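Local coordinates for kelch-like protein 7 (Homo sapiens, PDB 3II7) that serves, as a full-length protein of which this is the kelch-repeat domain, as substrate-specific adapter of a cullin-3 E3 ubiquitin ligase that promotes degradation of its substrates, at residues R40-K45 with D80-K85; N56-L61 with L290-D295; E183-I188 with N226-V231. One frame throughout, in Å; residues are numbered along the deposited sequence.

From the N terminus, the chain first makes strand 13-18 and the two strands beyond it, then enters the loop 40-45, which contact 1 joins to the outer strand of the next propeller blade at 80-85. Between these two segments lies strand 57-61, the start of contact 2, which closes only at the C-terminal strand 290-295; contacts 1 and 2 therefore cross along the sequence, and they touch in space through Trp82 and Ile60. Contact 3, from 183-188 to 226-231, falls wholly within the long span of contact 2. It joins another pair of neighbouring blades, on the opposite side of the propeller's centre from contacts 1 and 2, its centre about 38 Å from that of contact 1.

Contact 1: R40-K45 with D80-K85; sequences RCPFEK and DSWYSK. With EDO (1,2-ethanediol), chain M; EDO (1,2-ethanediol), chain B.
Trp82 turns one face of its indole to Pro42 and Phe43 and its N-H edge to the backbone of Arg40. The proline lies over the five-membered ring in a CH-pi contact, with Pro42 CD 3.5 Å from Trp82 CD1. Phe43 comes edge first over the six-membered ring, the planes 78° apart in an offset edge-to-face pair, and brings its CE2 within 3.6 Å of Trp82 CE3. Cys41 SG, anti to its own backbone N (chi1 179°), reaches the indole obliquely, 3.6 Å from Trp82 CZ2. Trp82 belongs to the outermost strand of a kelch propeller blade, whereas 40-45 is part of the loop arriving from the preceding blade, so the indole joins two consecutive kelch repeats. Its NE1 donates to Arg40 O at 2.9 Å, within the ring plane and onto a carbonyl lone pair, which fixes the turn of the indole. Farther out, the side chains of Arg40 and Asp80 cross at about a right angle in a salt bridge, Arg40 NH2 meeting Asp80 OD2 at 2.8 Å on its syn side, though tilted out of the carboxylate plane. The other carboxylate oxygen, OD1, bonds to Tyr75 OH and accepts from a water that is itself held by Arg40 N and NE.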
loop_
_atom_site.group_PDB
_atom_site.type_symbol
_atom_site.label_atom_id
_atom_site.label_comp_id
_atom_site.label_asym_id
_atom_site.label_seq_id
_atom_site.Cartn_x
_atom_site.Cartn_y
_atom_site.Cartn_z
ATOM N N ARG A 40 -4.947 -16.282 11.978
ATOM C CA ARG A 40 -3.800 -16.777 12.724
ATOM C C ARG A 40 -2.522 -16.553 11.923
ATOM O O ARG A 40 -2.468 -16.885 10.743
ATOM C CB ARG A 40 -3.967 -18.255 13.075
ATOM C CG ARG A 40 -5.100 -18.506 14.073
ATOM C CD ARG A 40 -5.326 -19.976 14.299
ATOM N NE ARG A 40 -5.779 -20.618 13.058
ATOM C CZ ARG A 40 -5.806 -21.927 12.825
ATOM N NH1 ARG A 40 -5.413 -22.813 13.751
ATOM N NH2 ARG A 40 -6.217 -22.354 11.636
ATOM N N CYS A 41 -1.516 -15.956 12.571
ATOM C CA CYS A 41 -0.215 -15.647 11.953
ATOM C C CYS A 41 0.880 -16.015 12.921
ATOM O O CYS A 41 0.917 -15.477 14.024
ATOM C CB CYS A 41 -0.096 -14.178 11.660
ATOM S SG CYS A 41 1.474 -13.655 10.932
ATOM N N PRO A 42 1.786 -16.905 12.515
ATOM C CA PRO A 42 2.852 -17.353 13.403
ATOM C C PRO A 42 4.174 -16.558 13.251
ATOM O O PRO A 42 5.200 -16.961 13.789
ATOM C CB PRO A 42 3.054 -18.778 12.938
ATOM C CG PRO A 42 2.916 -18.672 11.460
ATOM C CD PRO A 42 1.840 -17.633 11.232
ATOM N N PHE A 43 4.121 -15.429 12.554
ATOM C CA PHE A 43 5.308 -14.565 12.333
ATOM C C PHE A 43 5.165 -13.247 13.044
ATOM O O PHE A 43 4.083 -12.633 13.041
ATOM C CB PHE A 43 5.513 -14.311 10.843
ATOM C CG PHE A 43 5.711 -15.573 10.044
ATOM C CD1 PHE A 43 6.846 -16.347 10.225
ATOM C CD2 PHE A 43 4.772 -15.984 9.115
ATOM C CE1 PHE A 43 7.026 -17.510 9.509
ATOM C CE2 PHE A 43 4.950 -17.152 8.393
ATOM C CZ PHE A 43 6.084 -17.912 8.598
ATOM N N GLU A 44 6.272 -12.803 13.637
ATOM C CA GLU A 44 6.318 -11.544 14.356
ATOM C C GLU A 44 6.218 -10.365 13.389
ATOM O O GLU A 44 6.524 -10.497 12.197
ATOM C CB GLU A 44 7.601 -11.458 15.158
ATOM C CG GLU A 44 7.651 -12.450 16.296
ATOM C CD GLU A 44 8.762 -12.156 17.283
ATOM O OE1 GLU A 44 9.803 -11.593 16.871
ATOM O OE2 GLU A 44 8.587 -12.484 18.475
ATOM N N LYS A 45 5.807 -9.217 13.918
ATOM C CA LYS A 45 5.681 -7.998 13.160
ATOM C C LYS A 45 6.987 -7.655 12.476
ATOM O O LYS A 45 8.060 -7.794 13.076
ATOM C CB LYS A 45 5.410 -6.814 14.090
ATOM C CG LYS A 45 4.144 -6.817 14.837
ATOM C CD LYS A 45 4.195 -5.799 16.005
ATOM C CE LYS A 45 3.879 -4.402 15.550
ATOM N NZ LYS A 45 2.430 -4.275 15.291
ATOM N N ASP A 80 -5.863 -21.255 4.521
ATOM C CA ASP A 80 -5.543 -20.695 5.840
ATOM C C ASP A 80 -4.215 -21.251 6.334
ATOM O O ASP A 80 -4.101 -21.771 7.466
ATOM C CB ASP A 80 -6.690 -20.999 6.831
ATOM C CG ASP A 80 -6.456 -20.424 8.227
ATOM O OD1 ASP A 80 -5.886 -19.314 8.361
ATOM O OD2 ASP A 80 -6.878 -21.088 9.188
ATOM N N SER A 81 -3.196 -21.145 5.487
ATOM C CA SER A 81 -1.888 -21.703 5.816
ATOM C C SER A 81 -0.788 -20.792 5.312
ATOM O O SER A 81 -0.985 -20.023 4.366
ATOM C CB SER A 81 -1.725 -23.093 5.202
ATOM O OG SER A 81 -1.756 -23.031 3.805
ATOM N N TRP A 82 0.366 -20.894 5.975
ATOM C CA TRP A 82 1.505 -20.061 5.692
ATOM C C TRP A 82 2.644 -20.864 5.116
ATOM O O TRP A 82 2.871 -22.031 5.500
ATOM C CB TRP A 82 2.000 -19.392 6.973
ATOM C CG TRP A 82 1.109 -18.305 7.488
ATOM C CD1 TRP A 82 0.044 -18.457 8.342
ATOM C CD2 TRP A 82 1.209 -16.901 7.215
ATOM N NE1 TRP A 82 -0.536 -17.228 8.600
ATOM C CE2 TRP A 82 0.174 -16.258 7.937
ATOM C CE3 TRP A 82 2.079 -16.115 6.430
ATOM C CZ2 TRP A 82 -0.024 -14.867 7.891
ATOM C CZ3 TRP A 82 1.896 -14.743 6.393
ATOM C CH2 TRP A 82 0.832 -14.127 7.103
ATOM N N TYR A 83 3.390 -20.228 4.230
ATOM C CA TYR A 83 4.641 -20.780 3.748
ATOM C C TYR A 83 5.644 -19.674 3.451
ATOM O O TYR A 83 5.293 -18.491 3.481
ATOM C CB TYR A 83 4.410 -21.698 2.543
ATOM C CG TYR A 83 3.801 -21.048 1.349
ATOM C CD1 TYR A 83 4.591 -20.653 0.275
ATOM C CD2 TYR A 83 2.414 -20.876 1.244
ATOM C CE1 TYR A 83 4.019 -20.049 -0.862
ATOM C CE2 TYR A 83 1.855 -20.313 0.105
ATOM C CZ TYR A 83 2.660 -19.902 -0.932
ATOM O OH TYR A 83 2.106 -19.344 -2.069
ATOM N N SER A 84 6.901 -20.042 3.217
ATOM C CA SER A 84 7.935 -19.018 3.018
ATOM C C SER A 84 8.808 -19.295 1.821
ATOM O O SER A 84 9.178 -20.453 1.561
ATOM C CB SER A 84 8.823 -18.898 4.254
ATOM O OG SER A 84 8.070 -18.613 5.403
ATOM N N LYS A 85 9.136 -18.225 1.107
ATOM C CA LYS A 85 10.043 -18.246 -0.038
ATOM C C LYS A 85 11.148 -17.229 0.210
ATOM O O LYS A 85 11.132 -16.564 1.206
ATOM C CB LYS A 85 9.265 -17.881 -1.291
ATOM C CG LYS A 85 8.186 -18.871 -1.631
ATOM C CD LYS A 85 8.811 -20.152 -2.185
ATOM C CE LYS A 85 7.813 -21.271 -2.288
ATOM N NZ LYS A 85 8.536 -22.558 -2.444
HETATM C C1 EDO M . 5.607 -9.739 18.825
HETATM O O1 EDO M . 4.985 -11.020 18.933
HETATM C C2 EDO M . 4.881 -8.861 17.797
HETATM O O2 EDO M . 4.376 -9.633 16.713
HETATM C C1 EDO B . -2.604 -12.806 14.543
HETATM O O1 EDO B . -4.041 -12.621 14.603
HETATM C C2 EDO B . -2.109 -13.694 15.676
HETATM O O2 EDO B . -2.241 -15.091 15.393
HETATM O O HOH W 1 -6.562 -18.388 10.850
HETATM O O HOH W 2 -3.295 -19.269 9.616
#

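Contact 2: N56-L61 with L290-D295; sequences NVVYIL and LICVVD
Val58 and Ile60 on one blade of the six-bladed kelch propeller meet Leu290, Cys292 and Val294 on the blade before it. Strand 290-295 is the last of the chain, yet it pairs with the N-terminal strand 13-18 as the inner strand of their shared blade, the closure by which a kelch propeller joins its two ends into a ring. Strand 57-61 is the second strand of the following blade, and the two run at 157° to each other with their axes 8.4 Å apart.

At that separation no hydrogen bond spans the gap. The backbone bonds of Val58 and Ile60 go instead to Tyr75 and Asp73 within their own blade, so this is one sheet packed on another and not an extension of either.

The apolar contacts form two groups. In the first, the branched end of Val58 stands over Cys292, with CG1 and CG2 of the valine each 4.0 Å from Cys292 SG; CG2 also touches Val294 CG1 at 3.8 Å. The sulfur of Cys292 sits between its backbone N and carbonyl carbon (chi1 65°), a position from which it meets both methyls of Val58. Phe18 adds to the surroundings of Val58, and Cys51, on the strand beside 57-61, packs against both Leu290 and Cys292. In the second group, Ile60 and Leu290 cross obliquely, a single methyl of the leucine doing the touching.

Polar atoms come near each other at one end, where Asn56 OD1 lies 3.7 Å from Asp295 O. The carboxylate of Asp295 is engaged elsewhere, its OD1 accepting a hydrogen bond from Asp12 N. At the other end of the pair of strands, Leu290 CD1 reaches to 3.6 Å from Ile60 CG2.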
loop_
_atom_site.group_PDB
_atom_site.type_symbol
_atom_site.label_atom_id
_atom_site.label_comp_id
_atom_site.label_asym_id
_atom_site.label_seq_id
_atom_site.Cartn_x
_atom_site.Cartn_y
_atom_site.Cartn_z
ATOM N N ASN A 56 -4.975 -16.050 -4.658
ATOM C CA ASN A 56 -5.214 -16.687 -3.358
ATOM C C ASN A 56 -4.094 -16.586 -2.316
ATOM O O ASN A 56 -4.222 -17.184 -1.231
ATOM C CB ASN A 56 -5.627 -18.146 -3.531
ATOM C CG ASN A 56 -6.946 -18.292 -4.271
ATOM O OD1 ASN A 56 -7.840 -17.441 -4.143
ATOM N ND2 ASN A 56 -7.093 -19.381 -5.007
ATOM N N VAL A 57 -3.050 -15.816 -2.619
ATOM C CA VAL A 57 -1.893 -15.684 -1.729
ATOM C C VAL A 57 -1.590 -14.223 -1.394
ATOM O O VAL A 57 -1.474 -13.369 -2.311
ATOM C CB VAL A 57 -0.641 -16.342 -2.352
ATOM C CG1 VAL A 57 0.568 -16.251 -1.375
ATOM C CG2 VAL A 57 -0.924 -17.806 -2.705
ATOM N N VAL A 58 -1.434 -13.947 -0.081
ATOM C CA VAL A 58 -0.876 -12.671 0.408
ATOM C C VAL A 58 0.614 -12.874 0.584
ATOM O O VAL A 58 1.037 -13.793 1.301
ATOM C CB VAL A 58 -1.465 -12.233 1.739
ATOM C CG1 VAL A 58 -0.783 -10.941 2.223
ATOM C CG2 VAL A 58 -3.019 -12.024 1.663
ATOM N N TYR A 59 1.409 -12.045 -0.103
ATOM C CA TYR A 59 2.871 -12.050 0.044
ATOM C C TYR A 59 3.278 -10.897 0.931
ATOM O O TYR A 59 2.866 -9.720 0.687
ATOM C CB TYR A 59 3.549 -11.895 -1.319
ATOM C CG TYR A 59 3.252 -13.033 -2.255
ATOM C CD1 TYR A 59 4.121 -14.115 -2.367
ATOM C CD2 TYR A 59 2.112 -13.034 -3.017
ATOM C CE1 TYR A 59 3.848 -15.164 -3.224
ATOM C CE2 TYR A 59 1.828 -14.065 -3.904
ATOM C CZ TYR A 59 2.694 -15.138 -4.001
ATOM O OH TYR A 59 2.411 -16.165 -4.848
ATOM N N ILE A 60 4.063 -11.214 1.963
ATOM C CA ILE A 60 4.608 -10.212 2.883
ATOM C C ILE A 60 6.106 -10.188 2.668
ATOM O O ILE A 60 6.790 -11.236 2.789
ATOM C CB ILE A 60 4.275 -10.549 4.328
ATOM C CG1 ILE A 60 2.766 -10.429 4.541
ATOM C CG2 ILE A 60 5.029 -9.574 5.325
ATOM C CD1 ILE A 60 2.280 -10.854 5.876
ATOM N N LEU A 61 6.618 -9.025 2.288
ATOM C CA LEU A 61 8.015 -8.930 1.851
ATOM C C LEU A 61 8.681 -7.628 2.303
ATOM O O LEU A 61 8.007 -6.632 2.593
ATOM C CB LEU A 61 8.089 -9.142 0.323
ATOM C CG LEU A 61 7.252 -8.200 -0.537
ATOM C CD1 LEU A 61 7.975 -6.883 -0.755
ATOM C CD2 LEU A 61 6.923 -8.871 -1.860
ATOM N N LEU A 290 0.201 -3.983 7.679
ATOM C CA LEU A 290 0.104 -4.179 6.248
ATOM C C LEU A 290 -1.360 -4.390 5.888
ATOM O O LEU A 290 -2.140 -4.953 6.681
ATOM C CB LEU A 290 0.968 -5.380 5.836
ATOM C CG LEU A 290 2.427 -5.259 6.242
ATOM C CD1 LEU A 290 3.132 -6.570 5.917
ATOM C CD2 LEU A 290 3.044 -4.079 5.503
ATOM N N ILE A 291 -1.746 -3.894 4.720
ATOM C CA ILE A 291 -3.144 -3.979 4.273
ATOM C C ILE A 291 -3.220 -4.332 2.783
ATOM O O ILE A 291 -2.407 -3.843 1.963
ATOM C CB ILE A 291 -3.870 -2.616 4.546
ATOM C CG1 ILE A 291 -5.377 -2.734 4.206
ATOM C CG2 ILE A 291 -3.158 -1.449 3.832
ATOM C CD1 ILE A 291 -6.223 -1.516 4.702
ATOM N N CYS A 292 -4.172 -5.198 2.424
ATOM C CA CYS A 292 -4.427 -5.503 1.030
ATOM C C CYS A 292 -5.837 -6.045 0.877
ATOM O O CYS A 292 -6.465 -6.473 1.858
ATOM C CB CYS A 292 -3.395 -6.493 0.454
ATOM S SG CYS A 292 -3.431 -8.116 1.169
ATOM N N VAL A 293 -6.344 -5.993 -0.343
ATOM C CA VAL A 293 -7.633 -6.579 -0.658
ATOM C C VAL A 293 -7.407 -8.020 -1.095
ATOM O O VAL A 293 -6.523 -8.294 -1.945
ATOM C CB VAL A 293 -8.357 -5.807 -1.766
ATOM C CG1 VAL A 293 -9.704 -6.516 -2.155
ATOM C CG2 VAL A 293 -8.559 -4.384 -1.332
ATOM N N VAL A 294 -8.164 -8.940 -0.503
ATOM C CA VAL A 294 -8.118 -10.343 -0.889
ATOM C C VAL A 294 -9.451 -10.774 -1.501
ATOM O O VAL A 294 -10.497 -10.286 -1.127
ATOM C CB VAL A 294 -7.782 -11.279 0.314
ATOM C CG1 VAL A 294 -6.548 -10.824 1.037
ATOM C CG2 VAL A 294 -8.907 -11.376 1.252
ATOM N N ASP A 295 -9.384 -11.694 -2.448
ATOM C CA ASP A 295 -10.528 -12.511 -2.844
ATOM C C ASP A 295 -10.454 -13.916 -2.178
ATOM O O ASP A 295 -9.456 -14.640 -2.352
ATOM C CB ASP A 295 -10.531 -12.680 -4.339
ATOM C CG ASP A 295 -11.870 -13.102 -4.864
ATOM O OD1 ASP A 295 -12.725 -13.535 -4.058
ATOM O OD2 ASP A 295 -12.071 -12.993 -6.087
#

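Contact 3: E183-I188 with N226-V231; sequences ELCPMI and NEWKMV
A blade-to-blade junction of the kelch propeller is made here: the chain leaving outer strand 180-184 of one blade passes beside Trp228 on outer strand 227-230 of the next. The indole takes the loop at both its face and its edge. Over the face, Met187 CG lies 3.4 Å from the centroid of the six-membered ring, close to the ring normal, in a CH-pi contact. With CG anti to the carbonyl carbon and SD anti to CA (chi2 -176°), the methionine carries its sulfur over the same ring, a Met-aromatic contact with SD 4.4 Å from that centroid.

At the edge, Trp228 NE1 donates to Cys185 O at 2.8 Å; the oxygen lies in the ring plane, but the donor stands 45° out of the carbonyl plane, and the bond is bent. An alanine in place of Trp228 would probably leave Cys185 O without this donor and open a gap beneath Met187, freeing its side chain to turn.

A second grip comes from Asn226, at the G1 beta bulge where Asn226 and Glu227 both face Asp222. Its OD1 accepts a nearly straight bond from Cys185 N at 3.0 Å and another from Tyr221 OH, so two donors hold the amide oxygen. The amide nitrogen, ND2, donates to a water that in turn donates to Glu183 O.

Beyond the indole the side-chain contacts are mostly apolar. Ile188 and Trp228 slide past each other in opposite directions, Ile188 CG1 coming within 4.2 Å of Trp228 CB. The backbone Ile188 N is tied to Glu219 OE1 on the neighbouring strand. The isoleucine ends against the thioether of Met230, with its CD1 3.7 Å from Met230 SD.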
loop_
_atom_site.group_PDB
_atom_site.type_symbol
_atom_site.label_atom_id
_atom_site.label_comp_id
_atom_site.label_asym_id
_atom_site.label_seq_id
_atom_site.Cartn_x
_atom_site.Cartn_y
_atom_site.Cartn_z
ATOM N N GLU A 183 7.100 9.478 -16.877
ATOM C CA GLU A 183 6.721 10.532 -15.955
ATOM C C GLU A 183 5.299 11.024 -16.289
ATOM O O GLU A 183 4.989 11.320 -17.455
ATOM C CB GLU A 183 7.721 11.709 -16.015
ATOM C CG GLU A 183 7.610 12.652 -14.805
ATOM C CD GLU A 183 8.206 12.039 -13.499
ATOM O OE1 GLU A 183 9.109 11.190 -13.588
ATOM O OE2 GLU A 183 7.771 12.415 -12.395
ATOM N N LEU A 184 4.457 11.082 -15.268
ATOM C CA LEU A 184 3.110 11.566 -15.394
ATOM C C LEU A 184 2.956 12.939 -14.713
ATOM O O LEU A 184 3.917 13.492 -14.103
ATOM C CB LEU A 184 2.147 10.545 -14.793
ATOM C CG LEU A 184 2.145 9.183 -15.530
ATOM C CD1 LEU A 184 1.159 8.245 -14.808
ATOM C CD2 LEU A 184 1.783 9.297 -17.049
ATOM N N CYS A 185 1.760 13.505 -14.823
ATOM C CA CYS A 185 1.432 14.713 -14.092
ATOM C C CYS A 185 1.674 14.485 -12.601
ATOM O O CYS A 185 1.280 13.445 -12.057
ATOM C CB CYS A 185 -0.030 15.050 -14.325
ATOM S SG CYS A 185 -0.554 16.614 -13.576
ATOM N N PRO A 186 2.350 15.437 -11.930
ATOM C CA PRO A 186 2.559 15.288 -10.498
ATOM C C PRO A 186 1.270 15.540 -9.683
ATOM O O PRO A 186 0.357 16.252 -10.135
ATOM C CB PRO A 186 3.599 16.356 -10.184
ATOM C CG PRO A 186 3.350 17.399 -11.196
ATOM C CD PRO A 186 2.979 16.664 -12.445
ATOM N N MET A 187 1.219 14.944 -8.505
ATOM C CA MET A 187 0.108 15.171 -7.571
ATOM C C MET A 187 0.054 16.649 -7.201
ATOM O O MET A 187 1.078 17.380 -7.307
ATOM C CB MET A 187 0.268 14.326 -6.289
ATOM C CG MET A 187 0.079 12.857 -6.504
ATOM S SD MET A 187 0.159 11.943 -4.966
ATOM C CE MET A 187 1.865 12.268 -4.430
ATOM N N ILE A 188 -1.131 17.093 -6.791
ATOM C CA ILE A 188 -1.298 18.454 -6.269
ATOM C C ILE A 188 -0.517 18.625 -4.955
ATOM O O ILE A 188 0.135 19.653 -4.731
ATOM C CB ILE A 188 -2.770 18.774 -6.074
ATOM C CG1 ILE A 188 -3.454 18.737 -7.452
ATOM C CG2 ILE A 188 -2.950 20.113 -5.353
ATOM C CD1 ILE A 188 -4.984 18.715 -7.372
ATOM N N ASN A 226 -4.613 12.603 -17.708
ATOM C CA ASN A 226 -3.293 12.821 -17.137
ATOM C C ASN A 226 -3.288 14.105 -16.285
ATOM O O ASN A 226 -2.486 15.022 -16.502
ATOM C CB ASN A 226 -2.185 12.831 -18.218
ATOM C CG ASN A 226 -0.776 13.033 -17.631
ATOM O OD1 ASN A 226 -0.408 12.471 -16.572
ATOM N ND2 ASN A 226 0.023 13.829 -18.327
ATOM N N GLU A 227 -4.251 14.169 -15.365
ATOM C CA GLU A 227 -4.405 15.304 -14.445
ATOM C C GLU A 227 -4.805 14.770 -13.106
ATOM O O GLU A 227 -5.500 13.756 -13.020
ATOM C CB GLU A 227 -5.534 16.266 -14.845
ATOM C CG GLU A 227 -5.552 16.758 -16.271
ATOM C CD GLU A 227 -6.797 17.637 -16.581
ATOM O OE1 GLU A 227 -7.674 17.815 -15.687
ATOM O OE2 GLU A 227 -6.893 18.136 -17.730
ATOM N N TRP A 228 -4.383 15.469 -12.060
ATOM C CA TRP A 228 -4.844 15.201 -10.714
ATOM C C TRP A 228 -5.840 16.269 -10.297
ATOM O O TRP A 228 -5.680 17.473 -10.613
ATOM C CB TRP A 228 -3.673 15.211 -9.722
ATOM C CG TRP A 228 -2.686 14.047 -9.833
ATOM C CD1 TRP A 228 -1.602 13.974 -10.660
ATOM C CD2 TRP A 228 -2.668 12.860 -9.054
ATOM N NE1 TRP A 228 -0.937 12.814 -10.445
ATOM C CE2 TRP A 228 -1.587 12.100 -9.478
ATOM C CE3 TRP A 228 -3.500 12.340 -8.043
ATOM C CZ2 TRP A 228 -1.282 10.865 -8.913
ATOM C CZ3 TRP A 228 -3.191 11.118 -7.495
ATOM C CH2 TRP A 228 -2.120 10.394 -7.921
ATOM N N LYS A 229 -6.858 15.839 -9.534
ATOM C CA LYS A 229 -7.945 16.693 -9.094
ATOM C C LYS A 229 -8.262 16.398 -7.634
ATOM O O LYS A 229 -8.369 15.213 -7.247
ATOM C CB LYS A 229 -9.186 16.416 -9.962
ATOM C CG LYS A 229 -9.048 16.872 -11.413
ATOM C CD LYS A 229 -10.415 16.895 -12.132
ATOM C CE LYS A 229 -10.272 16.592 -13.618
ATOM N NZ LYS A 229 -9.931 15.144 -13.864
ATOM N N MET A 230 -8.419 17.462 -6.833
ATOM C CA MET A 230 -8.874 17.331 -5.433
ATOM C C MET A 230 -10.343 16.908 -5.354
ATOM O O MET A 230 -11.182 17.338 -6.143
ATOM C CB MET A 230 -8.754 18.654 -4.666
ATOM C CG MET A 230 -7.386 19.299 -4.604
ATOM S SD MET A 230 -6.099 18.253 -3.908
ATOM C CE MET A 230 -6.746 17.652 -2.436
ATOM N N VAL A 231 -10.638 16.068 -4.371
ATOM C CA VAL A 231 -12.003 15.731 -4.002
ATOM C C VAL A 231 -12.213 16.112 -2.539
ATOM O O VAL A 231 -11.423 16.882 -1.978
ATOM C CB VAL A 231 -12.341 14.241 -4.324
ATOM C CG1 VAL A 231 -12.269 14.013 -5.828
ATOM C CG2 VAL A 231 -11.436 13.297 -3.580
HETATM O O HOH W 3 3.083 13.733 -18.187
#